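Local coordinates for protein ketosynthase (Streptomyces sp. MSC090213JE08, PDB 6KXD) that probably extends acyl chains on acyl carrier protein by condensation with malonyl units, as the ketosynthase of a highly reducing type II polyketide synthase, at residues D198-K203 and T231-G236; T111-S116 and H336-A341; P41-D46 and A55-D60; G16-I21 and A82-R87; E48-N53 and A204-K209. All blocks are in the same frame, centred on the assembly; numbering follows the deposited sequence.

Interaction 1: residues D198-K203 and T231-G236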
# COMPACT_ATOMS: atom_id res chain seq x y z
N ASP A 198 -5.19 -7.64 -8.21
CA ASP A 198 -5.86 -6.60 -8.90
C ASP A 198 -6.89 -7.20 -9.86
O ASP A 198 -6.85 -8.39 -10.11
CB ASP A 198 -4.89 -5.77 -9.72
CG ASP A 198 -5.02 -4.31 -9.35
OD1 ASP A 198 -6.17 -3.76 -9.46
OD2 ASP A 198 -4.00 -3.80 -8.89
N ALA A 199 -7.78 -6.36 -10.34
CA ALA A 199 -8.82 -6.79 -11.23
C ALA A 199 -8.84 -5.86 -12.42
O ALA A 199 -8.76 -4.65 -12.27
CB ALA A 199 -10.14 -6.79 -10.52
N VAL A 200 -9.04 -6.45 -13.60
CA VAL A 200 -9.18 -5.68 -14.82
C VAL A 200 -10.30 -4.66 -14.66
O VAL A 200 -11.39 -4.91 -14.11
CB VAL A 200 -9.35 -6.60 -16.05
CG1 VAL A 200 -9.97 -5.87 -17.23
CG2 VAL A 200 -8.03 -7.24 -16.41
N CYS A 201 -10.02 -3.43 -15.09
CA CYS A 201 -11.00 -2.40 -14.99
C CYS A 201 -10.82 -1.40 -16.13
O CYS A 201 -9.77 -1.33 -16.75
CB CYS A 201 -10.94 -1.65 -13.66
SG CYS A 201 -9.30 -0.94 -13.34
N ARG A 202 -11.87 -0.63 -16.33
CA ARG A 202 -11.89 0.39 -17.34
C ARG A 202 -10.84 1.47 -17.02
O ARG A 202 -10.14 1.93 -17.92
CB ARG A 202 -13.30 0.94 -17.43
CG ARG A 202 -13.46 2.14 -18.34
CD ARG A 202 -14.87 2.65 -18.15
NE ARG A 202 -15.18 3.68 -19.12
CZ ARG A 202 -16.01 3.54 -20.14
NH1 ARG A 202 -16.47 2.35 -20.48
NH2 ARG A 202 -16.44 4.62 -20.76
N LYS A 203 -10.69 1.82 -15.74
CA LYS A 203 -9.73 2.86 -15.35
C LYS A 203 -8.34 2.52 -15.94
O LYS A 203 -7.71 3.37 -16.59
CB LYS A 203 -9.68 3.04 -13.83
CG LYS A 203 -8.57 3.97 -13.32
CD LYS A 203 -8.11 3.59 -11.91
CE LYS A 203 -6.90 4.35 -11.42
NZ LYS A 203 -6.52 3.91 -10.05
N THR A 231 -3.31 -5.00 -20.14
CA THR A 231 -3.76 -4.95 -18.73
C THR A 231 -4.19 -6.36 -18.32
O THR A 231 -4.71 -7.14 -19.14
CB THR A 231 -4.87 -3.93 -18.54
OG1 THR A 231 -6.05 -4.38 -19.20
CG2 THR A 231 -4.54 -2.55 -19.05
N GLY A 232 -3.88 -6.69 -17.08
CA GLY A 232 -4.04 -7.98 -16.51
C GLY A 232 -4.62 -7.87 -15.12
O GLY A 232 -5.08 -6.81 -14.71
N GLU A 233 -4.70 -9.02 -14.47
CA GLU A 233 -5.30 -9.11 -13.20
C GLU A 233 -4.95 -10.46 -12.58
O GLU A 233 -4.26 -11.29 -13.15
CB GLU A 233 -6.81 -8.95 -13.32
CG GLU A 233 -7.48 -10.02 -14.20
CD GLU A 233 -8.98 -10.06 -14.07
OE1 GLU A 233 -9.59 -9.05 -13.68
OE2 GLU A 233 -9.54 -11.14 -14.36
N GLY A 234 -5.44 -10.64 -11.36
CA GLY A 234 -5.21 -11.86 -10.66
C GLY A 234 -4.69 -11.60 -9.27
O GLY A 234 -4.75 -10.53 -8.77
N ALA A 235 -4.23 -12.66 -8.62
CA ALA A 235 -3.67 -12.55 -7.30
C ALA A 235 -2.59 -13.60 -7.15
O ALA A 235 -2.71 -14.75 -7.62
CB ALA A 235 -4.77 -12.70 -6.29
N GLY A 236 -1.51 -13.21 -6.48
CA GLY A 236 -0.58 -14.13 -5.98
C GLY A 236 -0.40 -13.90 -4.51
O GLY A 236 -0.21 -12.75 -4.09
O HOH W 1 -7.74 -3.13 -17.08

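Interaction 2: residues T111-S116 and H336-A341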
# COMPACT_ATOMS: atom_id res chain seq x y z
N THR A 111 -1.64 -3.76 -4.25
CA THR A 111 -2.59 -3.48 -5.30
C THR A 111 -2.25 -2.19 -6.02
O THR A 111 -1.66 -1.28 -5.43
CB THR A 111 -4.03 -3.39 -4.77
OG1 THR A 111 -4.85 -3.61 -5.92
CG2 THR A 111 -4.40 -2.06 -4.17
N THR A 112 -2.67 -2.11 -7.30
CA THR A 112 -2.55 -0.84 -8.03
C THR A 112 -3.88 -0.11 -7.97
O THR A 112 -3.94 1.05 -7.63
CB THR A 112 -2.12 -1.10 -9.48
OG1 THR A 112 -0.83 -1.73 -9.47
CG2 THR A 112 -2.13 0.16 -10.32
N ASP A 113 -4.94 -0.83 -8.38
CA ASP A 113 -6.25 -0.28 -8.70
C ASP A 113 -7.32 -0.76 -7.73
O ASP A 113 -8.32 -0.08 -7.57
CB ASP A 113 -6.66 -0.63 -10.13
CG ASP A 113 -5.76 0.04 -11.14
OD1 ASP A 113 -5.57 1.28 -11.00
OD2 ASP A 113 -5.21 -0.68 -12.00
N GLY A 114 -7.03 -1.81 -6.98
CA GLY A 114 -8.05 -2.26 -6.03
C GLY A 114 -9.36 -2.52 -6.76
O GLY A 114 -9.34 -3.08 -7.87
N GLU A 115 -10.46 -2.06 -6.16
CA GLU A 115 -11.81 -2.27 -6.75
C GLU A 115 -12.18 -1.08 -7.62
O GLU A 115 -13.27 -0.52 -7.50
CB GLU A 115 -12.82 -2.50 -5.64
CG GLU A 115 -12.44 -3.65 -4.74
CD GLU A 115 -12.22 -5.04 -5.31
OE1 GLU A 115 -12.08 -5.98 -4.45
OE2 GLU A 115 -12.14 -5.22 -6.57
N SER A 116 -11.25 -0.65 -8.48
CA SER A 116 -11.56 0.49 -9.30
C SER A 116 -12.72 0.18 -10.27
O SER A 116 -13.41 1.08 -10.68
CB SER A 116 -10.31 0.98 -10.00
OG SER A 116 -9.54 1.79 -9.08
N HIS A 336 0.17 -7.29 -17.90
CA HIS A 336 0.56 -6.51 -16.74
C HIS A 336 -0.55 -6.62 -15.71
O HIS A 336 -1.56 -5.92 -15.84
CB HIS A 336 0.84 -5.07 -17.16
CG HIS A 336 1.47 -4.27 -16.06
ND1 HIS A 336 1.47 -4.72 -14.74
CD2 HIS A 336 2.11 -3.09 -16.07
CE1 HIS A 336 2.08 -3.82 -13.98
NE2 HIS A 336 2.48 -2.81 -14.77
N SER A 337 -0.36 -7.48 -14.71
CA SER A 337 -1.42 -7.79 -13.73
C SER A 337 -1.36 -6.81 -12.54
O SER A 337 -1.83 -7.12 -11.45
CB SER A 337 -1.36 -9.22 -13.30
OG SER A 337 -0.12 -9.55 -12.71
N MET A 338 -0.77 -5.64 -12.78
CA MET A 338 -0.85 -4.50 -11.88
C MET A 338 -0.33 -4.93 -10.50
O MET A 338 0.82 -5.43 -10.35
CB MET A 338 -2.28 -3.96 -11.89
CG MET A 338 -2.78 -3.55 -13.27
SD MET A 338 -1.57 -2.47 -14.15
CE MET A 338 -2.36 -2.44 -15.76
N GLY A 339 -1.14 -4.78 -9.46
CA GLY A 339 -0.67 -5.05 -8.11
C GLY A 339 -0.29 -6.50 -7.93
O GLY A 339 0.57 -6.83 -7.11
N ALA A 340 -0.84 -7.37 -8.78
CA ALA A 340 -0.49 -8.77 -8.69
C ALA A 340 0.84 -9.08 -9.37
O ALA A 340 1.39 -10.18 -9.22
CB ALA A 340 -1.59 -9.60 -9.28
N ALA A 341 1.34 -8.14 -10.18
CA ALA A 341 2.36 -8.48 -11.14
C ALA A 341 3.59 -9.02 -10.44
O ALA A 341 4.00 -10.12 -10.75
CB ALA A 341 2.68 -7.35 -12.05

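Interaction 3: residues P41-D46 and A55-D60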
# COMPACT_ATOMS: atom_id res chain seq x y z
N PRO A 41 -10.32 -11.76 -25.05
CA PRO A 41 -11.19 -10.59 -25.05
C PRO A 41 -11.55 -10.18 -23.62
O PRO A 41 -11.70 -11.03 -22.72
CB PRO A 41 -12.44 -11.02 -25.82
CG PRO A 41 -11.97 -12.22 -26.63
CD PRO A 41 -10.88 -12.88 -25.82
N ILE A 42 -11.71 -8.88 -23.45
CA ILE A 42 -12.21 -8.29 -22.22
C ILE A 42 -13.71 -8.61 -22.10
O ILE A 42 -14.46 -8.36 -23.04
CB ILE A 42 -12.00 -6.77 -22.22
CG1 ILE A 42 -10.53 -6.37 -22.20
CG2 ILE A 42 -12.77 -6.13 -21.08
CD1 ILE A 42 -10.31 -4.88 -22.46
N THR A 43 -14.12 -9.10 -20.92
CA THR A 43 -15.53 -9.33 -20.57
C THR A 43 -15.97 -8.39 -19.43
O THR A 43 -17.17 -8.16 -19.22
CB THR A 43 -15.74 -10.80 -20.18
OG1 THR A 43 -14.92 -11.07 -19.04
CG2 THR A 43 -15.36 -11.78 -21.27
N ARG A 44 -15.01 -7.84 -18.67
CA ARG A 44 -15.36 -7.25 -17.36
C ARG A 44 -16.12 -5.94 -17.54
O ARG A 44 -16.95 -5.57 -16.71
CB ARG A 44 -14.12 -7.04 -16.50
CG ARG A 44 -14.47 -6.80 -15.03
CD ARG A 44 -15.00 -8.03 -14.31
NE ARG A 44 -14.32 -9.26 -14.73
CZ ARG A 44 -13.04 -9.52 -14.52
NH1 ARG A 44 -12.32 -8.68 -13.79
NH2 ARG A 44 -12.48 -10.59 -15.05
N PHE A 45 -15.85 -5.24 -18.65
CA PHE A 45 -16.50 -3.99 -18.91
C PHE A 45 -16.58 -3.80 -20.42
O PHE A 45 -15.93 -4.51 -21.18
CB PHE A 45 -15.73 -2.84 -18.24
CG PHE A 45 -14.35 -2.65 -18.79
CD1 PHE A 45 -14.14 -1.81 -19.86
CD2 PHE A 45 -13.27 -3.35 -18.26
CE1 PHE A 45 -12.86 -1.65 -20.39
CE2 PHE A 45 -12.01 -3.20 -18.80
CZ PHE A 45 -11.81 -2.36 -19.87
N ASP A 46 -17.37 -2.79 -20.79
CA ASP A 46 -17.71 -2.40 -22.15
C ASP A 46 -16.46 -1.78 -22.80
O ASP A 46 -15.96 -0.76 -22.32
CB ASP A 46 -18.92 -1.46 -22.04
CG ASP A 46 -19.52 -0.94 -23.34
OD1 ASP A 46 -19.10 -1.40 -24.41
OD2 ASP A 46 -20.43 -0.08 -23.25
N ALA A 55 -7.26 -8.05 -23.16
CA ALA A 55 -6.61 -7.90 -21.87
C ALA A 55 -6.29 -9.31 -21.43
O ALA A 55 -6.64 -10.25 -22.14
CB ALA A 55 -7.51 -7.19 -20.91
N CYS A 56 -5.66 -9.46 -20.27
CA CYS A 56 -5.30 -10.75 -19.78
C CYS A 56 -6.13 -11.05 -18.54
O CYS A 56 -5.59 -11.07 -17.42
CB CYS A 56 -3.82 -10.87 -19.46
SG CYS A 56 -2.77 -10.76 -20.93
N GLU A 57 -7.42 -11.27 -18.77
CA GLU A 57 -8.34 -11.57 -17.71
C GLU A 57 -8.12 -12.99 -17.20
O GLU A 57 -7.54 -13.86 -17.89
CB GLU A 57 -9.79 -11.45 -18.14
CG GLU A 57 -10.28 -10.03 -18.20
CD GLU A 57 -11.71 -9.94 -18.67
OE1 GLU A 57 -12.33 -11.02 -18.84
OE2 GLU A 57 -12.21 -8.82 -18.86
N VAL A 58 -8.57 -13.20 -15.96
CA VAL A 58 -8.73 -14.51 -15.43
C VAL A 58 -10.03 -15.03 -16.05
O VAL A 58 -11.09 -14.40 -15.94
CB VAL A 58 -8.76 -14.56 -13.89
CG1 VAL A 58 -9.22 -15.91 -13.37
CG2 VAL A 58 -7.38 -14.23 -13.32
N PRO A 59 -9.97 -16.14 -16.80
CA PRO A 59 -11.09 -16.53 -17.65
C PRO A 59 -12.33 -17.08 -16.91
O PRO A 59 -13.46 -16.66 -17.21
CB PRO A 59 -10.42 -17.58 -18.56
CG PRO A 59 -9.38 -18.21 -17.70
CD PRO A 59 -8.82 -17.06 -16.88
N ASP A 60 -12.10 -17.99 -15.95
CA ASP A 60 -13.18 -18.83 -15.44
C ASP A 60 -13.08 -18.96 -13.92
O ASP A 60 -13.10 -20.06 -13.37
CB ASP A 60 -13.17 -20.19 -16.14
CG ASP A 60 -13.82 -20.19 -17.53
OD1 ASP A 60 -14.86 -19.50 -17.70
OD2 ASP A 60 -13.28 -20.86 -18.43

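Interaction 4: residues G16-I21 and A82-R87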
# COMPACT_ATOMS: atom_id res chain seq x y z
N GLY A 16 -0.33 -19.35 -3.57
CA GLY A 16 -1.64 -19.31 -4.09
C GLY A 16 -1.67 -18.42 -5.31
O GLY A 16 -1.14 -17.32 -5.25
N VAL A 17 -2.33 -18.88 -6.37
CA VAL A 17 -2.29 -18.23 -7.69
C VAL A 17 -3.68 -18.27 -8.34
O VAL A 17 -4.24 -19.37 -8.53
CB VAL A 17 -1.27 -18.89 -8.64
CG1 VAL A 17 -1.29 -18.19 -10.00
CG2 VAL A 17 0.13 -18.93 -8.06
N ILE A 18 -4.16 -17.09 -8.72
CA ILE A 18 -5.26 -16.82 -9.60
C ILE A 18 -4.69 -15.99 -10.74
O ILE A 18 -4.38 -14.84 -10.52
CB ILE A 18 -6.37 -16.00 -8.93
CG1 ILE A 18 -6.98 -16.69 -7.70
CG2 ILE A 18 -7.42 -15.65 -9.95
CD1 ILE A 18 -8.02 -17.72 -8.04
N SER A 19 -4.58 -16.54 -11.94
CA SER A 19 -3.88 -15.81 -13.00
C SER A 19 -4.54 -16.12 -14.34
O SER A 19 -5.28 -17.11 -14.47
CB SER A 19 -2.41 -16.16 -13.02
OG SER A 19 -2.15 -17.25 -13.88
N SER A 20 -4.17 -15.29 -15.31
CA SER A 20 -4.65 -15.36 -16.66
C SER A 20 -4.09 -16.61 -17.36
O SER A 20 -4.62 -16.92 -18.41
CB SER A 20 -4.31 -14.09 -17.42
OG SER A 20 -2.91 -13.95 -17.52
N ILE A 21 -3.07 -17.28 -16.80
CA ILE A 21 -2.45 -18.46 -17.39
C ILE A 21 -2.59 -19.69 -16.49
O ILE A 21 -1.86 -20.70 -16.68
CB ILE A 21 -0.97 -18.23 -17.77
CG1 ILE A 21 -0.04 -18.13 -16.55
CG2 ILE A 21 -0.86 -17.02 -18.68
CD1 ILE A 21 1.42 -18.11 -16.90
N ALA A 82 -7.84 -12.07 -4.12
CA ALA A 82 -6.87 -12.05 -3.05
C ALA A 82 -7.18 -13.20 -2.08
O ALA A 82 -6.30 -13.99 -1.69
CB ALA A 82 -6.94 -10.74 -2.35
N VAL A 83 -8.47 -13.28 -1.75
CA VAL A 83 -8.96 -14.25 -0.75
C VAL A 83 -8.78 -15.66 -1.32
O VAL A 83 -8.27 -16.55 -0.62
CB VAL A 83 -10.43 -13.96 -0.37
CG1 VAL A 83 -11.00 -15.04 0.53
CG2 VAL A 83 -10.62 -12.62 0.32
N ALA A 84 -9.17 -15.87 -2.59
CA ALA A 84 -8.98 -17.18 -3.22
C ALA A 84 -7.50 -17.60 -3.22
O ALA A 84 -7.19 -18.70 -2.82
CB ALA A 84 -9.60 -17.17 -4.60
N ALA A 85 -6.57 -16.72 -3.65
CA ALA A 85 -5.20 -17.05 -3.66
C ALA A 85 -4.69 -17.31 -2.24
O ALA A 85 -3.80 -18.14 -2.05
CB ALA A 85 -4.40 -15.96 -4.34
N ALA A 86 -5.19 -16.54 -1.26
CA ALA A 86 -4.78 -16.73 0.10
C ALA A 86 -5.18 -18.13 0.57
O ALA A 86 -4.35 -18.82 1.17
CB ALA A 86 -5.39 -15.68 0.98
N ARG A 87 -6.44 -18.50 0.32
CA ARG A 87 -6.96 -19.87 0.64
C ARG A 87 -5.99 -20.88 0.02
O ARG A 87 -5.41 -21.67 0.71
CB ARG A 87 -8.41 -19.99 0.17
CG ARG A 87 -8.98 -21.40 0.21
CD ARG A 87 -9.26 -21.86 1.62
NE ARG A 87 -10.37 -21.13 2.23
CZ ARG A 87 -10.62 -21.17 3.53
NH1 ARG A 87 -9.88 -21.95 4.31
NH2 ARG A 87 -11.55 -20.40 4.06

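Interaction 5: residues E48-N53 and A204-K209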
# COMPACT_ATOMS: atom_id res chain seq x y z
N GLU A 48 -16.37 -0.85 -26.06
CA GLU A 48 -16.84 0.04 -27.10
C GLU A 48 -16.06 1.36 -27.02
O GLU A 48 -16.16 2.10 -26.04
CB GLU A 48 -18.34 0.35 -26.91
CG GLU A 48 -18.88 1.48 -27.79
CD GLU A 48 -20.22 2.09 -27.37
OE1 GLU A 48 -20.56 3.20 -27.86
OE2 GLU A 48 -20.94 1.47 -26.56
N GLY A 49 -15.35 1.68 -28.10
CA GLY A 49 -14.87 3.04 -28.27
C GLY A 49 -13.37 3.12 -28.05
O GLY A 49 -12.77 4.12 -28.37
N PHE A 50 -12.79 2.06 -27.48
CA PHE A 50 -11.36 2.00 -27.18
C PHE A 50 -10.57 1.60 -28.43
O PHE A 50 -9.33 1.67 -28.41
CB PHE A 50 -11.08 0.99 -26.06
CG PHE A 50 -11.40 1.48 -24.68
CD1 PHE A 50 -10.46 2.23 -23.99
CD2 PHE A 50 -12.61 1.21 -24.07
CE1 PHE A 50 -10.75 2.70 -22.72
CE2 PHE A 50 -12.89 1.68 -22.79
CZ PHE A 50 -11.96 2.45 -22.13
N GLY A 51 -11.28 1.13 -29.46
CA GLY A 51 -10.71 0.64 -30.71
C GLY A 51 -9.96 -0.66 -30.49
O GLY A 51 -9.20 -1.08 -31.32
N GLN A 52 -10.19 -1.30 -29.34
CA GLN A 52 -9.30 -2.33 -28.84
C GLN A 52 -10.00 -3.04 -27.67
O GLN A 52 -10.79 -2.41 -27.01
CB GLN A 52 -8.03 -1.67 -28.33
CG GLN A 52 -6.79 -2.49 -28.52
CD GLN A 52 -5.64 -1.70 -27.95
OE1 GLN A 52 -5.49 -0.50 -28.23
NE2 GLN A 52 -4.84 -2.35 -27.13
N ASN A 53 -9.81 -4.36 -27.53
CA ASN A 53 -10.65 -5.07 -26.52
C ASN A 53 -9.99 -6.36 -26.00
O ASN A 53 -10.69 -7.26 -25.53
CB ASN A 53 -12.05 -5.36 -27.06
CG ASN A 53 -12.09 -6.65 -27.85
OD1 ASN A 53 -11.11 -6.99 -28.50
ND2 ASN A 53 -13.15 -7.42 -27.69
N ALA A 204 -7.84 1.30 -15.68
CA ALA A 204 -6.47 0.90 -16.06
C ALA A 204 -6.35 0.82 -17.59
O ALA A 204 -5.34 1.19 -18.16
CB ALA A 204 -6.08 -0.41 -15.44
N PHE A 205 -7.37 0.24 -18.23
CA PHE A 205 -7.40 0.10 -19.68
C PHE A 205 -7.29 1.47 -20.34
O PHE A 205 -6.42 1.69 -21.20
CB PHE A 205 -8.70 -0.60 -20.06
CG PHE A 205 -8.66 -1.20 -21.44
CD1 PHE A 205 -7.67 -2.11 -21.78
CD2 PHE A 205 -9.57 -0.82 -22.40
CE1 PHE A 205 -7.63 -2.66 -23.05
CE2 PHE A 205 -9.52 -1.37 -23.66
CZ PHE A 205 -8.57 -2.30 -23.98
N ALA A 206 -8.16 2.38 -19.91
CA ALA A 206 -8.22 3.74 -20.43
C ALA A 206 -6.94 4.52 -20.11
O ALA A 206 -6.44 5.27 -20.95
CB ALA A 206 -9.41 4.44 -19.89
N LEU A 207 -6.39 4.32 -18.91
CA LEU A 207 -5.12 4.95 -18.55
C LEU A 207 -4.04 4.55 -19.54
O LEU A 207 -3.47 5.41 -20.21
CB LEU A 207 -4.79 4.58 -17.10
CG LEU A 207 -3.35 4.71 -16.62
CD1 LEU A 207 -2.55 5.74 -17.36
CD2 LEU A 207 -3.37 5.02 -15.11
N PHE A 208 -3.80 3.24 -19.71
CA PHE A 208 -2.70 2.78 -20.54
C PHE A 208 -2.98 3.07 -22.01
O PHE A 208 -2.09 3.47 -22.75
CB PHE A 208 -2.38 1.33 -20.22
CG PHE A 208 -1.62 1.26 -18.93
CD1 PHE A 208 -0.26 1.54 -18.90
CD2 PHE A 208 -2.27 1.02 -17.73
CE1 PHE A 208 0.44 1.50 -17.70
CE2 PHE A 208 -1.57 0.98 -16.53
CZ PHE A 208 -0.22 1.24 -16.52
N LYS A 209 -4.25 2.96 -22.40
CA LYS A 209 -4.64 3.34 -23.76
C LYS A 209 -4.19 4.78 -24.01
O LYS A 209 -3.47 5.06 -24.97
CB LYS A 209 -6.15 3.25 -23.95
CG LYS A 209 -6.67 3.65 -25.32
CD LYS A 209 -6.17 2.77 -26.44
CE LYS A 209 -6.50 3.40 -27.78
NZ LYS A 209 -6.38 2.42 -28.88

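Interaction 1: residues D198-K203 and T231-G236
V200 rests its CG2 methyl on CG of E233, 3.6 Å away, and the two side chains cross at about a right angle. The same methyl lies 3.4 Å from G232 O. The first torsion of E233 (chi1 60°) puts CG between the backbone N and the carbonyl carbon. Beyond CG the chain is extended. Its OE1 accepts V200 N at 2.7 Å in a nearly straight bond (166°), using the lone pair away from OE2. This buried carboxylate has further partners: R44 forms a salt bridge with OE1, and Y81 OH and V58 N are hydrogen-bonded to OE2. Next to this bond, D198 and G234 form an antiparallel hydrogen-bonded pair. D198 N reaches G234 O at 3.0 Å, and G234 N reaches D198 O at 2.9 Å. The backbone angles of G234 suit glycine, because a side chain there would be jammed against the preceding carbonyl. Water 1 joins C201 N to T231 OG1, each at 3.0 Å. The contact lies at the end of the pairing of strands 191-198 and 234-242, neighbours in the thiolase-type sheet. Helix 202-210 starts just after C201, helix 77-93 covers A199 and A235, and helix 116-129 touches C201.

Interaction 2: residues T111-S116 and H336-A341
In this thiolase-type fold, T111 and T112 follow strand 105-110 and meet M338 and G339 in the loop that leads into helix 341-355. The second loop carries H336. This residue touches C170 and is probably one of the two histidines of the Cys-His-His active site of this family. The backbones come very close, with T111 CA 3.7 Å from G339 CA. A side chain on G339 would run into T111 CA and T112 N, which explains a glycine here. T112 faces the other loop. Its OG1 stands beside its own backbone N (chi1 -62°) and lies 3.1 Å from G339 N, but the angle is too poor for a hydrogen bond. G339 N is instead bonded to D198 OD2, which also takes T112 N and D113 N. That one carboxylate oxygen therefore ties both loops together. The apolar part of the contact is T112 CB against M338 CB at 3.7 Å. D113 OD2 comes within 4.0 Å of M338 CG, while D113 OD1 forms a salt bridge with K203. The first loop is also braced from within. T111 OG1 accepts G114 N at 3.0 Å in an ST motif and is also hydrogen-bonded to A197 O. S116 OG donates to D113 O at 2.7 Å. M338 bends at chi2 (-48°), and its CE touches F208 of helix 202-210. Its sulfur SD sits 3.8 Å above the plane of the H336 ring, over the ring centre.

Interaction 3: residues P41-D46 and A55-D60
The R44 guanidinium carries E57 OE2 over one face, 4.1 Å above the plane and offset toward the rim. V58 O lies at its edge, near the plane. Guanidinium and carboxylate planes are 33° apart. A second flat group, the F45 ring, has CG2 of I42 on one face. The charged pair R44 NH2 and E57 OE1 is a long salt bridge of 3.8 Å. The oxygen is well out of the guanidinium plane, so no N-H points at it. R44 NH1 has a firmer salt bridge with E233.

E57 is held mainly by the 41-46 backbone. T43 OG1 donates to E57 OE1 at 2.6 Å and meets the syn lone pair. T43 OG1 lies between the backbone N and the carbonyl carbon (chi1 61°), which turns it to E57 OE1. E57 OE2 accepts T43 N at 2.8 Å and R44 N at 3.0 Å, from opposite faces of the carboxylate plane. Next to these bonds, I42 CG1 packs tightly on A55 CB at 3.4 Å. The contact closes the loop between the short antiparallel strands 40-41 and 54-55. An alanine in place of E57 would probably leave T43 N, R44 N and T43 OG1 without their acceptor and let the loop shift. With three hydrogen-bond donors and the R44 charge nearby, the buried E57 carboxylate is likely to stay ionised.

Interaction 4: residues G16-I21 and A82-R87
I18 and G16 of strand 10-19 meet A84 and A85 of helix 77-93, where this helix packs on the mixed sheet of the thiolase-type fold. The axes of the two short elements approach to 6.2 Å at an angle of 142°. Small residues allow this closeness. G16 CA points its hydrogen at A85 O in a CA-H...O contact of 3.2 Å, almost straight at 173°. Any CB on G16 would collide with that oxygen. In return, A85 CB lies 3.6 Å from G16 O. I18 fills the next place. Its CG1 stands beside the backbone N (chi1 -60°), which brings it within 4.3 Å of A85 CB. The terminal CD1 of I18 then reaches A84 CB at 3.8 Å.

In the next shell, Y81 and M88 of the same helix and V58 also touch I18, and backbone bonds from I18 to A235 and from G16 to I237 fix the strand to its neighbour 234-242. V17 points away from helix 77-93 and packs on Y28 of helix 24-34. The helix meets helix 147-156 through V83 and A86, and R87 adds salt bridges to E97 and E155. Further along the 16-21 segment the chain makes an ST turn: S19 OG accepts I21 N at 3.1 Å.

Interaction 5: residues E48-N53 and A204-K209
F50 begins its contact at CB, 3.7 Å from F205 CE2. Its first torsion (chi1 -78°) sets CG beside the backbone N, where it meets F205 CE2 and CD2. CD1 comes 3.6 Å from F205 CD2, and that CD2 stands 3.5 Å above the F50 plane, over the ring centre. The two rings are oblique to each other, with planes at 59° and centroids 4.9 Å apart. Further out, F50 CE1 meets A206 CA and CB, the CB at 3.6 Å and in the ring plane. CZ of F50 also lies near A206 CB, and K209 CG is at the ring edge. The segment 48-53 belongs to the loop between the hairpin strands 40-41 and 54-55, and it packs here on helix 202-210 near the subunit interface. P141 of the partner chain touches both F50 and A206, and R140 of that chain bonds G49 O. K209, one turn along the helix from F205, bonds the loop at two points. Its NZ donates to F50 O at 3.1 Å, nearly along the C=O axis. It also donates to Q52 OE1 at 3.1 Å, in the plane of that carbonyl. An alanine in place of K209 would probably leave F50 O and Q52 OE1 without this donor and F142 of the partner chain without its cation-pi mate. Q52 O lies in plane at the edge of the F205 ring, 3.7 Å from CE2, and this buried oxygen has no polar partner in the model.

Overall arrangement
Interactions 1 and 2 lie near the middle of the chain, with centres about 5 Å apart. D198 and K203 connect them. The centre of interaction 4 is about 12 Å from that of interaction 1, and it uses strand 10-19, the sheet neighbour of strand 234-242. Interactions 3 and 5 share the loop between strands 40-41 and 54-55. Interaction 5 also uses helix 202-210, which starts in interaction 1, and it lies farthest out, about 22 Å from the chain centre. Along the sequence, interaction 3 is nested inside interaction 4, and interaction 1 inside interaction 2. Interaction 5 crosses all four others, though it does not touch interaction 4. Together the contacts run from the sheet and probable active-site loops to the subunit interface.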